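Local coordinates for uncharacterized protein (Desulfotomaculum acetoxidans, PDB 3U4Y) that is of unknown function but folds as a seven-bladed beta-propeller related to the lactonase family, at residues Val43-Cys51 against Gly317-Asp325; Pro178-Asp186 against Gly224-Gly232. One frame throughout, in Å; residues are numbered along the deposited sequence.

Contact 1: residues Val43-Cys51 against Gly317-Asp325; sequences VDTAITSDC and GGIAICHPD
Ile-47 and Ala-320 face each other between two nearly parallel strands, 43-47 and 319-321, whose axes approach to 6.1 Å at an angle of 14°. With chi1 at -159°, Ile-47 carries CG1 opposite its backbone N and runs CD1 on to the CA of Cys-322, while the CG2 branch lies 3.7 Å from the carbonyl O of Ile-321. Phe-11 and Ile-13 of strand 11-16 help cover this apolar core. At one end the two chains draw together: Gly-318 N donates a 2.9 Å hydrogen bond to Val-43 O. It is the sole hydrogen bond across the contact; further along the strand Thr-45 OG1 stays 3.9 Å from Ile-319 N, too far to bond. At the other end the link is covalent, a disulfide between Cys-51 SG and Cys-322 SG, with the CD of Pro-324 packed 4.1 Å from the Cys-51 sulfur. Past it the fit slackens toward solvent. Ser-49 O meets Pro-324 CA through a C-H...O contact of 3.5 Å, Asp-325 is poorly ordered, and the imidazole of His-323 turns away to bond through NE2 to Leu-280 O. Strand 319-321 pairs with strand 11-16 in a blade made from both chain ends, the Velcro closure typical of beta-propellers, here set against the innermost strand of the next blade.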
loop_
_atom_site.group_PDB
_atom_site.type_symbol
_atom_site.label_atom_id
_atom_site.label_comp_id
_atom_site.label_asym_id
_atom_site.label_seq_id
_atom_site.Cartn_x
_atom_site.Cartn_y
_atom_site.Cartn_z
ATOM N N VAL A 43 6.396 -4.795 -8.617
ATOM C CA VAL A 43 6.033 -3.482 -8.092
ATOM C C VAL A 43 5.650 -3.520 -6.607
ATOM O O VAL A 43 6.444 -3.124 -5.763
ATOM C CB VAL A 43 4.928 -2.785 -8.942
ATOM C CG1 VAL A 43 4.688 -1.382 -8.443
ATOM C CG2 VAL A 43 5.323 -2.745 -10.425
ATOM N N ASP A 44 4.448 -4.000 -6.291
ATOM C CA ASP A 44 3.939 -3.957 -4.909
ATOM C C ASP A 44 3.562 -5.352 -4.392
ATOM O O ASP A 44 3.559 -6.318 -5.159
ATOM C CB ASP A 44 2.736 -2.992 -4.801
ATOM C CG ASP A 44 2.492 -2.494 -3.373
ATOM O OD1 ASP A 44 1.310 -2.290 -2.989
ATOM O OD2 ASP A 44 3.484 -2.291 -2.638
ATOM N N THR A 45 3.261 -5.441 -3.090
ATOM C CA THR A 45 2.813 -6.676 -2.431
ATOM C C THR A 45 1.714 -6.421 -1.428
ATOM O O THR A 45 1.653 -5.365 -0.789
ATOM C CB THR A 45 3.916 -7.349 -1.585
ATOM O OG1 THR A 45 4.833 -6.362 -1.096
ATOM C CG2 THR A 45 4.653 -8.369 -2.368
ATOM N N ALA A 46 0.867 -7.424 -1.260
ATOM C CA ALA A 46 -0.066 -7.462 -0.146
ATOM C C ALA A 46 0.203 -8.750 0.598
ATOM O O ALA A 46 0.903 -9.610 0.087
ATOM C CB ALA A 46 -1.489 -7.416 -0.633
ATOM N N ILE A 47 -0.327 -8.850 1.813
ATOM C CA ILE A 47 -0.245 -10.055 2.635
ATOM C C ILE A 47 -1.612 -10.312 3.242
ATOM O O ILE A 47 -2.456 -9.428 3.297
ATOM C CB ILE A 47 0.816 -9.934 3.740
ATOM C CG1 ILE A 47 1.239 -11.303 4.226
ATOM C CG2 ILE A 47 0.295 -9.138 4.893
ATOM C CD1 ILE A 47 2.504 -11.260 5.018
ATOM N N THR A 48 -1.838 -11.525 3.701
ATOM C CA THR A 48 -3.185 -11.927 4.091
ATOM C C THR A 48 -3.448 -11.743 5.625
ATOM O O THR A 48 -2.495 -11.707 6.410
ATOM C CB THR A 48 -3.482 -13.332 3.441
ATOM O OG1 THR A 48 -4.551 -13.209 2.488
ATOM C CG2 THR A 48 -3.716 -14.473 4.454
ATOM N N SER A 49 -4.698 -11.534 6.047
ATOM C CA SER A 49 -4.982 -11.379 7.489
ATOM C C SER A 49 -4.345 -12.530 8.215
ATOM O O SER A 49 -3.462 -12.367 9.062
ATOM C CB SER A 49 -6.473 -11.482 7.772
ATOM O OG SER A 49 -7.166 -10.322 7.376
ATOM N N ASP A 50 -4.911 -13.692 7.892
ATOM C CA ASP A 50 -4.352 -15.029 8.059
ATOM C C ASP A 50 -2.824 -15.024 8.120
ATOM O O ASP A 50 -2.243 -15.681 8.987
ATOM C CB ASP A 50 -4.873 -15.870 6.885
ATOM C CG ASP A 50 -4.475 -17.308 6.963
ATOM O OD1 ASP A 50 -5.217 -18.152 6.414
ATOM O OD2 ASP A 50 -3.420 -17.605 7.555
ATOM N N CYS A 51 -2.192 -14.267 7.214
ATOM C CA CYS A 51 -0.729 -14.105 7.148
ATOM C C CYS A 51 -0.075 -15.224 6.328
ATOM O O CYS A 51 1.158 -15.312 6.228
ATOM C CB CYS A 51 -0.097 -14.004 8.549
ATOM S SG CYS A 51 0.566 -12.375 8.965
ATOM N N GLY A 317 10.593 -0.961 -4.320
ATOM C CA GLY A 317 9.212 -1.353 -4.491
ATOM C C GLY A 317 8.481 -1.480 -3.171
ATOM O O GLY A 317 8.982 -1.066 -2.123
ATOM N N GLY A 318 7.287 -2.058 -3.237
ATOM C CA GLY A 318 6.413 -2.170 -2.091
ATOM C C GLY A 318 7.012 -2.964 -0.946
ATOM O O GLY A 318 8.075 -3.585 -1.077
ATOM N N ILE A 319 6.315 -2.934 0.185
ATOM C CA ILE A 319 6.737 -3.636 1.384
ATOM C C ILE A 319 5.522 -3.927 2.227
ATOM O O ILE A 319 4.613 -3.098 2.320
ATOM C CB ILE A 319 7.735 -2.803 2.203
ATOM C CG1 ILE A 319 7.888 -3.367 3.614
ATOM C CG2 ILE A 319 7.294 -1.362 2.294
ATOM C CD1 ILE A 319 9.065 -2.754 4.353
ATOM N N ALA A 320 5.505 -5.115 2.830
ATOM C CA ALA A 320 4.405 -5.553 3.685
ATOM C C ALA A 320 4.931 -6.308 4.880
ATOM O O ALA A 320 5.918 -7.024 4.786
ATOM C CB ALA A 320 3.438 -6.426 2.922
ATOM N N ILE A 321 4.269 -6.151 6.015
ATOM C CA ILE A 321 4.688 -6.867 7.198
ATOM C C ILE A 321 3.540 -7.732 7.706
ATOM O O ILE A 321 2.375 -7.447 7.450
ATOM C CB ILE A 321 5.224 -5.897 8.258
ATOM C CG1 ILE A 321 6.402 -5.114 7.678
ATOM C CG2 ILE A 321 5.627 -6.633 9.496
ATOM C CD1 ILE A 321 7.377 -4.588 8.693
ATOM N N CYS A 322 3.879 -8.817 8.389
ATOM C CA CYS A 322 2.885 -9.756 8.876
ATOM C C CYS A 322 2.069 -9.139 10.004
ATOM O O CYS A 322 2.636 -8.632 10.976
ATOM C CB CYS A 322 3.575 -11.018 9.378
ATOM S SG CYS A 322 2.409 -12.294 9.827
ATOM N N HIS A 323 0.745 -9.176 9.875
ATOM C CA HIS A 323 -0.137 -8.625 10.907
ATOM C C HIS A 323 -1.331 -9.529 11.079
ATOM O O HIS A 323 -2.297 -9.429 10.327
ATOM C CB HIS A 323 -0.653 -7.231 10.520
ATOM C CG HIS A 323 0.383 -6.152 10.579
ATOM N ND1 HIS A 323 0.431 -5.118 9.669
ATOM C CD2 HIS A 323 1.406 -5.938 11.439
ATOM C CE1 HIS A 323 1.443 -4.323 9.958
ATOM N NE2 HIS A 323 2.051 -4.795 11.034
ATOM N N PRO A 324 -1.274 -10.434 12.056
ATOM C CA PRO A 324 -2.481 -11.235 12.259
ATOM C C PRO A 324 -3.592 -10.445 12.946
ATOM O O PRO A 324 -3.334 -9.518 13.725
ATOM C CB PRO A 324 -2.002 -12.382 13.129
ATOM C CG PRO A 324 -0.699 -11.934 13.711
ATOM C CD PRO A 324 -0.110 -10.945 12.800
ATOM N N ASP A 325 -4.827 -10.806 12.619
ATOM C CA ASP A 325 -6.002 -10.178 13.204
ATOM C C ASP A 325 -7.267 -10.832 12.654
ATOM O O ASP A 325 -7.234 -11.482 11.606
ATOM C CB ASP A 325 -6.016 -8.675 12.913
ATOM C CG ASP A 325 -6.661 -7.871 14.034
ATOM O OD1 ASP A 325 -7.914 -7.804 14.090
ATOM O OD2 ASP A 325 -5.910 -7.308 14.860
#

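Contact 2: residues Pro178-Asp186 against Gly224-Gly232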
loop_
_atom_site.group_PDB
_atom_site.type_symbol
_atom_site.label_atom_id
_atom_site.label_comp_id
_atom_site.label_asym_id
_atom_site.label_seq_id
_atom_site.Cartn_x
_atom_site.Cartn_y
_atom_site.Cartn_z
ATOM N N PRO A 178 -3.068 14.013 -5.877
ATOM C CA PRO A 178 -3.312 12.933 -4.923
ATOM C C PRO A 178 -2.528 11.715 -5.386
ATOM O O PRO A 178 -2.531 11.436 -6.590
ATOM C CB PRO A 178 -4.807 12.667 -5.058
ATOM C CG PRO A 178 -5.347 13.716 -5.976
ATOM C CD PRO A 178 -4.225 14.261 -6.748
ATOM N N PHE A 179 -1.871 11.009 -4.464
ATOM C CA PHE A 179 -0.936 9.940 -4.836
ATOM C C PHE A 179 -1.171 8.582 -4.158
ATOM O O PHE A 179 -1.192 7.574 -4.835
ATOM C CB PHE A 179 0.510 10.398 -4.629
ATOM C CG PHE A 179 1.542 9.387 -5.058
ATOM C CD1 PHE A 179 1.760 9.121 -6.394
ATOM C CD2 PHE A 179 2.313 8.722 -4.119
ATOM C CE1 PHE A 179 2.722 8.197 -6.789
ATOM C CE2 PHE A 179 3.279 7.794 -4.511
ATOM C CZ PHE A 179 3.482 7.530 -5.847
ATOM N N ASN A 180 -1.336 8.552 -2.837
ATOM C CA ASN A 180 -1.640 7.308 -2.134
ATOM C C ASN A 180 -2.828 7.478 -1.184
ATOM O O ASN A 180 -3.060 8.568 -0.690
ATOM C CB ASN A 180 -0.406 6.808 -1.376
ATOM C CG ASN A 180 -0.462 5.312 -1.091
ATOM O OD1 ASN A 180 -1.364 4.594 -1.556
ATOM N ND2 ASN A 180 0.512 4.830 -0.339
ATOM N N ILE A 181 -3.582 6.410 -0.942
ATOM C CA ILE A 181 -4.727 6.460 -0.032
ATOM C C ILE A 181 -4.559 5.373 0.994
ATOM O O ILE A 181 -3.970 4.339 0.707
ATOM C CB ILE A 181 -6.060 6.128 -0.718
ATOM C CG1 ILE A 181 -6.210 6.811 -2.049
ATOM C CG2 ILE A 181 -7.209 6.552 0.112
ATOM C CD1 ILE A 181 -7.321 6.190 -2.823
ATOM N N THR A 182 -5.110 5.595 2.181
ATOM C CA THR A 182 -5.044 4.640 3.283
ATOM C C THR A 182 -6.278 4.839 4.154
ATOM O O THR A 182 -6.627 5.971 4.481
ATOM C CB THR A 182 -3.786 4.856 4.147
ATOM O OG1 THR A 182 -2.614 4.445 3.430
ATOM C CG2 THR A 182 -3.879 4.044 5.384
ATOM N N PHE A 183 -6.960 3.751 4.506
ATOM C CA PHE A 183 -8.136 3.846 5.368
ATOM C C PHE A 183 -7.727 3.811 6.827
ATOM O O PHE A 183 -6.596 3.474 7.167
ATOM C CB PHE A 183 -9.080 2.676 5.129
ATOM C CG PHE A 183 -10.032 2.871 3.992
ATOM C CD1 PHE A 183 -11.222 3.551 4.172
ATOM C CD2 PHE A 183 -9.763 2.340 2.747
ATOM C CE1 PHE A 183 -12.119 3.718 3.122
ATOM C CE2 PHE A 183 -10.654 2.508 1.704
ATOM C CZ PHE A 183 -11.837 3.199 1.899
ATOM N N THR A 184 -8.659 4.153 7.698
ATOM C CA THR A 184 -8.486 3.864 9.105
ATOM C C THR A 184 -8.943 2.431 9.309
ATOM O O THR A 184 -9.806 1.948 8.582
ATOM C CB THR A 184 -9.324 4.806 9.971
ATOM O OG1 THR A 184 -10.666 4.862 9.458
ATOM C CG2 THR A 184 -8.713 6.193 9.963
ATOM N N PRO A 185 -8.372 1.743 10.302
ATOM C CA PRO A 185 -8.666 0.333 10.519
ATOM C C PRO A 185 -10.156 0.025 10.574
ATOM O O PRO A 185 -10.532 -1.129 10.374
ATOM C CB PRO A 185 -8.015 0.067 11.853
ATOM C CG PRO A 185 -6.917 1.022 11.935
ATOM C CD PRO A 185 -7.422 2.256 11.298
ATOM N N ASP A 186 -10.985 1.038 10.826
ATOM C CA ASP A 186 -12.441 0.870 10.960
ATOM C C ASP A 186 -13.226 1.288 9.722
ATOM O O ASP A 186 -14.445 1.122 9.682
ATOM C CB ASP A 186 -12.980 1.606 12.192
ATOM C CG ASP A 186 -12.418 3.022 12.344
ATOM O OD1 ASP A 186 -11.352 3.183 12.990
ATOM O OD2 ASP A 186 -13.053 3.976 11.834
ATOM N N GLY A 224 4.525 10.488 0.618
ATOM C CA GLY A 224 4.333 9.279 -0.155
ATOM C C GLY A 224 3.293 8.310 0.373
ATOM O O GLY A 224 2.268 8.067 -0.266
ATOM N N THR A 225 3.557 7.740 1.539
ATOM C CA THR A 225 2.734 6.642 2.021
ATOM C C THR A 225 2.275 6.866 3.457
ATOM O O THR A 225 3.011 7.406 4.284
ATOM C CB THR A 225 3.442 5.247 1.819
ATOM O OG1 THR A 225 3.851 4.694 3.077
ATOM C CG2 THR A 225 4.654 5.372 0.856
ATOM N N ILE A 226 1.040 6.448 3.724
ATOM C CA ILE A 226 0.383 6.669 5.005
ATOM C C ILE A 226 0.240 5.361 5.750
ATOM O O ILE A 226 -0.466 4.462 5.285
ATOM C CB ILE A 226 -1.070 7.192 4.815
ATOM C CG1 ILE A 226 -1.151 8.279 3.741
ATOM C CG2 ILE A 226 -1.628 7.691 6.120
ATOM C CD1 ILE A 226 0.030 9.186 3.721
ATOM N N VAL A 227 0.892 5.240 6.901
ATOM C CA VAL A 227 0.656 4.092 7.772
ATOM C C VAL A 227 -0.178 4.548 8.947
ATOM O O VAL A 227 0.127 5.569 9.564
ATOM C CB VAL A 227 1.945 3.549 8.397
ATOM C CG1 VAL A 227 1.635 2.285 9.204
ATOM C CG2 VAL A 227 2.998 3.298 7.356
ATOM N N VAL A 228 -1.214 3.793 9.287
ATOM C CA VAL A 228 -1.961 4.122 10.497
ATOM C C VAL A 228 -2.114 2.967 11.499
ATOM O O VAL A 228 -2.604 1.890 11.165
ATOM C CB VAL A 228 -3.320 4.850 10.198
ATOM C CG1 VAL A 228 -3.632 4.894 8.685
ATOM C CG2 VAL A 228 -4.472 4.262 11.027
ATOM N N SER A 229 -1.659 3.217 12.724
ATOM C CA SER A 229 -1.741 2.300 13.855
ATOM C C SER A 229 -3.143 1.679 14.071
ATOM O O SER A 229 -4.157 2.288 13.736
ATOM C CB SER A 229 -1.344 3.076 15.097
ATOM O OG SER A 229 -2.342 4.040 15.392
ATOM N N ARG A 230 -3.212 0.482 14.659
ATOM C CA ARG A 230 -4.456 -0.290 14.610
ATOM C C ARG A 230 -5.631 0.239 15.443
ATOM O O ARG A 230 -6.774 -0.210 15.266
ATOM C CB ARG A 230 -4.200 -1.783 14.851
ATOM C CG ARG A 230 -3.150 -2.117 15.915
ATOM C CD ARG A 230 -2.998 -3.649 16.102
ATOM N NE ARG A 230 -1.763 -4.203 15.529
ATOM C CZ ARG A 230 -1.708 -5.080 14.525
ATOM N NH1 ARG A 230 -0.528 -5.517 14.094
ATOM N NH2 ARG A 230 -2.823 -5.531 13.953
ATOM N N ASP A 231 -5.354 1.188 16.342
ATOM C CA ASP A 231 -6.411 1.890 17.090
ATOM C C ASP A 231 -6.869 3.170 16.395
ATOM O O ASP A 231 -7.907 3.725 16.730
ATOM C CB ASP A 231 -5.983 2.201 18.515
ATOM C CG ASP A 231 -4.847 3.194 18.582
ATOM O OD1 ASP A 231 -4.641 3.785 19.676
ATOM O OD2 ASP A 231 -4.161 3.372 17.548
ATOM N N GLY A 232 -6.086 3.636 15.430
ATOM C CA GLY A 232 -6.527 4.687 14.539
ATOM C C GLY A 232 -6.133 6.064 15.007
ATOM O O GLY A 232 -6.502 7.054 14.393
#
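Thr-182 reaches from strand 178-183 to Ile-226 on strand 226-228, the innermost strands of successive propeller blades, which run nearly parallel (9°) with axes 7.1 Å apart. No backbone hydrogen bond joins them, and side chains fill the gap. The conformation of Thr-182 divides its two branches: OG1 stands beside its own N and donates a 2.8 Å hydrogen bond to Ile-226 O, arriving tilted 16° from the carbonyl plane, while CG2, opposite that N, slides past Val-228 CG1. The bond gives this hydroxyl a backbone partner in the neighbouring blade, and the beta carbon of Ile-226 packs against the same OG1. Further toward the strand's start, Asn-180 also extends away from its backbone N (chi1 -158°). Its amide lies alongside Thr-225, ND2 being 3.7 Å from the Thr-225 CB, and is held at both ends: ND2 bonds to Asn-276 OD1, and OD1 takes a weak bond from Ile-181 N. The Phe-179 ring turns its edge to Gly-224, with the carbonyl O in the ring plane, 3.9 Å from CD2; Pro-269 touches this side chain as well. At the other end a type I turn, Ser-229 to Gly-232, is closed by the bond from Gly-232 N to Ser-229 O and packs against the Pro-185 ring. The proline ring is laid obliquely across Val-228, its CD 3.6 Å from Val-228 CG2, and its CG sits 3.5 Å from the carbonyl O of Ser-229.

Overall arrangement
Both contacts join innermost strands of neighbouring blades, so each is largely buried with a more open end, yet they share no strand. In contact 1 one partner, 319-321, is the C-terminal strand that completes the blade of 11-16, 21-26 and 32-37, so it lies at the ring closure; contact 2, nested within that loop of chain, joins two blades each built from one continuous run. Their chemistry differs: a covalent link and a backbone hydrogen bond bracket contact 1, whereas contact 2 depends on a threonine hydroxyl and on proline and valine packing. The centres lie 14 Å apart, and the edges meet where poorly ordered Arg-230 packs on His-323 and, only weakly, approaches Asp-325.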